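Local atomic coordinates of putative S41 protease (PDB entry 3K50), a protein that probably cleaves peptide bonds as a serine protease of the S41 family, although its substrate is not known. Residues E69-Y81 against K124-R136. Residues are numbered along the deposited sequence; the frame is centred on the assembly and turned at random.
Sequences EPIPSYGFDYTLY and KKVESELLQGSTR
Y74 dips into the loop 124-136 ahead of strand 76-81, an outermost strand of the five-stranded antiparallel sheet of the PDZ-like domain; the loop joins two others. This is the tight end. Loop carbonyls line the edge of the Y74 ring: E129 O, S134 O and L130 O, the last 3.3 Å from Y74 CD2. The hydroxyl of the buried Y74 donates to S134 O in the carbonyl plane, on a lone pair, at 2.6 Å, while Y74 N binds L131 O at 3.1 Å. The bonds hold root and tip.

L130 packs against both F76 and Y78, one methyl to each: CD2 meets F76 CZ, and CD1 sits over one face of the Y78 ring, 4.2 Å from its centroid, a CH-pi contact. A water bridges F76 O and L130 O.

The solvent side is looser, with I71, L131, Q132 and K124 exposed. In a partly exposed patch E127, its CG anti to the backbone N (chi1 -174°), reaches Y78 and L80, with L80 CD1 3.7 Å from E127 CD. K124 NZ brushes L80 CD1 and weakly hydrogen-bonds, within a salt bridge, to E127 OE1. E127 OE2 takes Y78 OH on its anti lone pair at 2.8 Å.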
loop_
_atom_site.group_PDB
_atom_site.type_symbol
_atom_site.label_atom_id
_atom_site.label_comp_id
_atom_site.label_asym_id
_atom_site.label_seq_id
_atom_site.Cartn_x
_atom_site.Cartn_y
_atom_site.Cartn_z
ATOM N N GLU A 69 -1.052 -5.431 -20.100
ATOM C CA GLU A 69 -1.769 -4.332 -19.471
ATOM C C GLU A 69 -2.345 -4.858 -18.175
ATOM O O GLU A 69 -2.384 -6.073 -17.991
ATOM C CB GLU A 69 -2.886 -3.820 -20.381
ATOM C CG GLU A 69 -3.978 -4.820 -20.687
ATOM C CD GLU A 69 -5.101 -4.250 -21.568
ATOM O OE1 GLU A 69 -5.033 -3.069 -22.001
ATOM O OE2 GLU A 69 -6.073 -4.996 -21.822
ATOM N N PRO A 70 -2.735 -3.967 -17.242
ATOM C CA PRO A 70 -3.399 -4.504 -16.034
ATOM C C PRO A 70 -4.678 -5.297 -16.340
ATOM O O PRO A 70 -5.440 -4.955 -17.264
ATOM C CB PRO A 70 -3.718 -3.238 -15.205
ATOM C CG PRO A 70 -2.691 -2.207 -15.657
ATOM C CD PRO A 70 -2.517 -2.500 -17.153
ATOM N N ILE A 71 -4.910 -6.357 -15.573
ATOM C CA ILE A 71 -6.091 -7.179 -15.767
ATOM C C ILE A 71 -7.289 -6.233 -15.691
ATOM O O ILE A 71 -7.340 -5.382 -14.807
ATOM C CB ILE A 71 -6.212 -8.256 -14.687
ATOM C CG1 ILE A 71 -5.089 -9.299 -14.821
ATOM C CG2 ILE A 71 -7.564 -8.965 -14.829
ATOM C CD1 ILE A 71 -4.767 -10.085 -13.552
ATOM N N PRO A 72 -8.219 -6.315 -16.638
ATOM C CA PRO A 72 -9.375 -5.382 -16.556
ATOM C C PRO A 72 -10.180 -5.505 -15.273
ATOM O O PRO A 72 -10.254 -6.589 -14.679
ATOM C CB PRO A 72 -10.232 -5.742 -17.769
ATOM C CG PRO A 72 -9.347 -6.506 -18.680
ATOM C CD PRO A 72 -8.275 -7.168 -17.840
ATOM N N SER A 73 -10.775 -4.392 -14.842
ATOM C CA SER A 73 -11.536 -4.366 -13.572
ATOM C C SER A 73 -12.482 -3.196 -13.553
ATOM O O SER A 73 -12.412 -2.337 -14.435
ATOM C CB SER A 73 -10.611 -4.303 -12.342
ATOM O OG SER A 73 -9.921 -3.066 -12.222
ATOM N N TYR A 74 -13.403 -3.210 -12.581
ATOM C CA TYR A 74 -14.415 -2.142 -12.451
ATOM C C TYR A 74 -13.863 -0.894 -11.718
ATOM O O TYR A 74 -14.429 0.191 -11.806
ATOM C CB TYR A 74 -15.634 -2.681 -11.726
ATOM C CG TYR A 74 -16.523 -3.624 -12.542
ATOM C CD1 TYR A 74 -17.182 -3.187 -13.703
ATOM C CD2 TYR A 74 -16.762 -4.903 -12.104
ATOM C CE1 TYR A 74 -18.020 -4.061 -14.448
ATOM C CE2 TYR A 74 -17.620 -5.764 -12.789
ATOM C CZ TYR A 74 -18.239 -5.345 -13.950
ATOM O OH TYR A 74 -19.055 -6.219 -14.577
ATOM N N GLY A 75 -12.768 -1.075 -10.994
ATOM C CA GLY A 75 -12.078 0.003 -10.325
ATOM C C GLY A 75 -12.450 0.174 -8.865
ATOM O O GLY A 75 -12.288 1.281 -8.332
ATOM N N PHE A 76 -12.968 -0.862 -8.191
ATOM C CA PHE A 76 -13.216 -0.721 -6.741
ATOM C C PHE A 76 -12.780 -1.927 -5.933
ATOM O O PHE A 76 -12.759 -3.038 -6.434
ATOM C CB PHE A 76 -14.671 -0.420 -6.442
ATOM C CG PHE A 76 -15.623 -1.603 -6.708
ATOM C CD1 PHE A 76 -16.104 -1.845 -7.969
ATOM C CD2 PHE A 76 -16.020 -2.446 -5.665
ATOM C CE1 PHE A 76 -16.962 -2.906 -8.211
ATOM C CE2 PHE A 76 -16.840 -3.516 -5.906
ATOM C CZ PHE A 76 -17.325 -3.734 -7.179
ATOM N N ASP A 77 -12.407 -1.685 -4.684
ATOM C CA ASP A 77 -12.119 -2.760 -3.735
ATOM C C ASP A 77 -13.246 -2.830 -2.750
ATOM O O ASP A 77 -13.915 -1.830 -2.491
ATOM C CB ASP A 77 -10.816 -2.527 -2.962
ATOM C CG ASP A 77 -9.591 -2.659 -3.826
ATOM O OD1 ASP A 77 -9.702 -3.351 -4.874
ATOM O OD2 ASP A 77 -8.532 -2.051 -3.472
ATOM N N TYR A 78 -13.426 -3.999 -2.142
ATOM C CA TYR A 78 -14.530 -4.211 -1.243
ATOM C C TYR A 78 -14.291 -5.272 -0.169
ATOM O O TYR A 78 -13.316 -5.966 -0.211
ATOM C CB TYR A 78 -15.724 -4.694 -2.065
ATOM C CG TYR A 78 -15.475 -6.065 -2.654
ATOM C CD1 TYR A 78 -14.816 -6.200 -3.869
ATOM C CD2 TYR A 78 -15.854 -7.219 -1.985
ATOM C CE1 TYR A 78 -14.558 -7.419 -4.413
ATOM C CE2 TYR A 78 -15.577 -8.463 -2.511
ATOM C CZ TYR A 78 -14.934 -8.553 -3.740
ATOM O OH TYR A 78 -14.650 -9.773 -4.302
ATOM N N THR A 79 -15.252 -5.414 0.734
ATOM C CA THR A 79 -15.270 -6.459 1.749
ATOM C C THR A 79 -16.677 -6.919 1.855
ATOM O O THR A 79 -17.583 -6.085 1.930
ATOM C CB THR A 79 -14.964 -5.946 3.146
ATOM O OG1 THR A 79 -13.725 -5.239 3.139
ATOM C CG2 THR A 79 -14.916 -7.131 4.158
ATOM N N LEU A 80 -16.864 -8.240 1.908
ATOM C CA LEU A 80 -18.193 -8.868 2.054
ATOM C C LEU A 80 -18.642 -8.990 3.499
ATOM O O LEU A 80 -17.830 -9.297 4.379
ATOM C CB LEU A 80 -18.181 -10.292 1.499
ATOM C CG LEU A 80 -17.963 -10.401 0.023
ATOM C CD1 LEU A 80 -18.265 -11.820 -0.429
ATOM C CD2 LEU A 80 -18.862 -9.404 -0.698
ATOM N N TYR A 81 -19.926 -8.735 3.723
ATOM C CA TYR A 81 -20.580 -8.891 5.018
ATOM C C TYR A 81 -21.863 -9.644 4.770
ATOM O O TYR A 81 -22.594 -9.332 3.829
ATOM C CB TYR A 81 -20.949 -7.538 5.654
ATOM C CG TYR A 81 -19.788 -6.792 6.174
ATOM C CD1 TYR A 81 -18.923 -6.138 5.305
ATOM C CD2 TYR A 81 -19.523 -6.728 7.540
ATOM C CE1 TYR A 81 -17.829 -5.470 5.764
ATOM C CE2 TYR A 81 -18.398 -6.066 8.008
ATOM C CZ TYR A 81 -17.572 -5.416 7.101
ATOM O OH TYR A 81 -16.474 -4.714 7.527
ATOM N N LYS A 124 -21.201 -16.181 -2.660
ATOM C CA LYS A 124 -19.797 -16.575 -2.867
ATOM C C LYS A 124 -19.543 -17.108 -4.293
ATOM O O LYS A 124 -18.438 -16.911 -4.867
ATOM C CB LYS A 124 -19.348 -17.582 -1.797
ATOM C CG LYS A 124 -19.031 -16.958 -0.450
ATOM C CD LYS A 124 -17.678 -16.250 -0.483
ATOM C CE LYS A 124 -17.314 -15.605 0.839
ATOM N NZ LYS A 124 -15.958 -14.949 0.748
ATOM N N LYS A 125 -20.557 -17.746 -4.873
ATOM C CA LYS A 125 -20.436 -18.265 -6.230
ATOM C C LYS A 125 -20.161 -17.145 -7.232
ATOM O O LYS A 125 -19.307 -17.290 -8.117
ATOM C CB LYS A 125 -21.717 -19.005 -6.662
ATOM C CG LYS A 125 -21.767 -19.381 -8.146
ATOM N N VAL A 126 -20.889 -16.030 -7.084
ATOM C CA VAL A 126 -20.803 -14.925 -8.030
ATOM C C VAL A 126 -19.926 -13.739 -7.607
ATOM O O VAL A 126 -19.869 -12.756 -8.349
ATOM C CB VAL A 126 -22.232 -14.449 -8.420
ATOM C CG1 VAL A 126 -22.994 -15.593 -9.161
ATOM C CG2 VAL A 126 -22.988 -13.971 -7.202
ATOM N N GLU A 127 -19.214 -13.851 -6.470
ATOM C CA GLU A 127 -18.306 -12.797 -5.955
ATOM C C GLU A 127 -17.289 -12.255 -6.976
ATOM O O GLU A 127 -16.915 -11.045 -6.964
ATOM C CB GLU A 127 -17.509 -13.309 -4.727
ATOM C CG GLU A 127 -16.655 -12.233 -4.065
ATOM C CD GLU A 127 -15.741 -12.717 -2.958
ATOM O OE1 GLU A 127 -15.849 -13.888 -2.529
ATOM O OE2 GLU A 127 -14.897 -11.900 -2.522
ATOM N N SER A 128 -16.808 -13.133 -7.850
ATOM C CA SER A 128 -15.798 -12.736 -8.830
ATOM C C SER A 128 -16.460 -11.832 -9.882
ATOM O O SER A 128 -15.767 -11.093 -10.582
ATOM C CB SER A 128 -15.053 -13.966 -9.435
ATOM O OG SER A 128 -15.853 -14.699 -10.366
ATOM N N GLU A 129 -17.793 -11.828 -9.959
ATOM C CA GLU A 129 -18.469 -10.877 -10.866
ATOM C C GLU A 129 -18.322 -9.430 -10.378
ATOM O O GLU A 129 -18.639 -8.500 -11.105
ATOM C CB GLU A 129 -19.945 -11.188 -11.065
ATOM C CG GLU A 129 -20.201 -12.576 -11.646
ATOM C CD GLU A 129 -21.663 -12.835 -11.929
ATOM O OE1 GLU A 129 -22.509 -11.927 -11.711
ATOM O OE2 GLU A 129 -21.966 -13.956 -12.378
ATOM N N LEU A 130 -17.911 -9.246 -9.132
ATOM C CA LEU A 130 -17.609 -7.887 -8.607
ATOM C C LEU A 130 -16.299 -7.299 -9.142
ATOM O O LEU A 130 -16.086 -6.093 -9.055
ATOM C CB LEU A 130 -17.524 -7.916 -7.074
ATOM C CG LEU A 130 -18.896 -8.149 -6.429
ATOM C CD1 LEU A 130 -18.822 -8.581 -4.969
ATOM C CD2 LEU A 130 -19.789 -6.893 -6.618
ATOM N N LEU A 131 -15.423 -8.156 -9.671
ATOM C CA LEU A 131 -14.103 -7.754 -10.114
ATOM C C LEU A 131 -14.082 -7.235 -11.543
ATOM O O LEU A 131 -13.413 -6.252 -11.839
ATOM C CB LEU A 131 -13.162 -8.934 -9.974
ATOM C CG LEU A 131 -12.791 -9.408 -8.573
ATOM C CD1 LEU A 131 -11.918 -10.656 -8.713
ATOM C CD2 LEU A 131 -12.021 -8.346 -7.828
ATOM N N GLN A 132 -14.832 -7.869 -12.423
ATOM C CA GLN A 132 -14.862 -7.484 -13.834
ATOM C C GLN A 132 -16.059 -8.067 -14.528
ATOM O O GLN A 132 -16.691 -8.965 -13.992
ATOM C CB GLN A 132 -13.614 -8.015 -14.514
ATOM C CG GLN A 132 -13.336 -9.445 -14.113
ATOM C CD GLN A 132 -12.447 -10.144 -15.086
ATOM O OE1 GLN A 132 -11.360 -9.655 -15.423
ATOM N NE2 GLN A 132 -12.909 -11.302 -15.570
ATOM N N GLY A 133 -16.360 -7.561 -15.722
ATOM C CA GLY A 133 -17.479 -8.049 -16.492
ATOM C C GLY A 133 -18.091 -6.967 -17.346
ATOM O O GLY A 133 -17.470 -5.936 -17.604
ATOM N N SER A 134 -19.320 -7.222 -17.770
ATOM C CA SER A 134 -20.065 -6.301 -18.611
ATOM C C SER A 134 -20.746 -5.241 -17.741
ATOM O O SER A 134 -20.511 -5.203 -16.516
ATOM C CB SER A 134 -21.107 -7.084 -19.437
ATOM O OG SER A 134 -21.960 -7.804 -18.554
ATOM N N THR A 135 -21.539 -4.362 -18.378
ATOM C CA THR A 135 -22.299 -3.342 -17.698
ATOM C C THR A 135 -23.222 -4.049 -16.725
ATOM O O THR A 135 -23.712 -5.121 -17.044
ATOM C CB THR A 135 -23.106 -2.516 -18.702
ATOM O OG1 THR A 135 -22.188 -1.844 -19.572
ATOM C CG2 THR A 135 -23.971 -1.488 -17.998
ATOM N N ARG A 136 -23.436 -3.481 -15.537
ATOM C CA ARG A 136 -24.287 -4.096 -14.517
ATOM C C ARG A 136 -25.220 -3.072 -13.938
ATOM O O ARG A 136 -24.943 -1.874 -13.953
ATOM C CB ARG A 136 -23.464 -4.652 -13.327
ATOM C CG ARG A 136 -22.213 -5.468 -13.627
ATOM C CD ARG A 136 -22.501 -6.692 -14.456
ATOM N NE ARG A 136 -23.686 -7.424 -13.991
ATOM C CZ ARG A 136 -23.685 -8.372 -13.045
ATOM N NH1 ARG A 136 -22.554 -8.751 -12.436
ATOM N NH2 ARG A 136 -24.836 -8.965 -12.719
HETATM O O HOH W 1 -13.504 -4.075 -9.050
#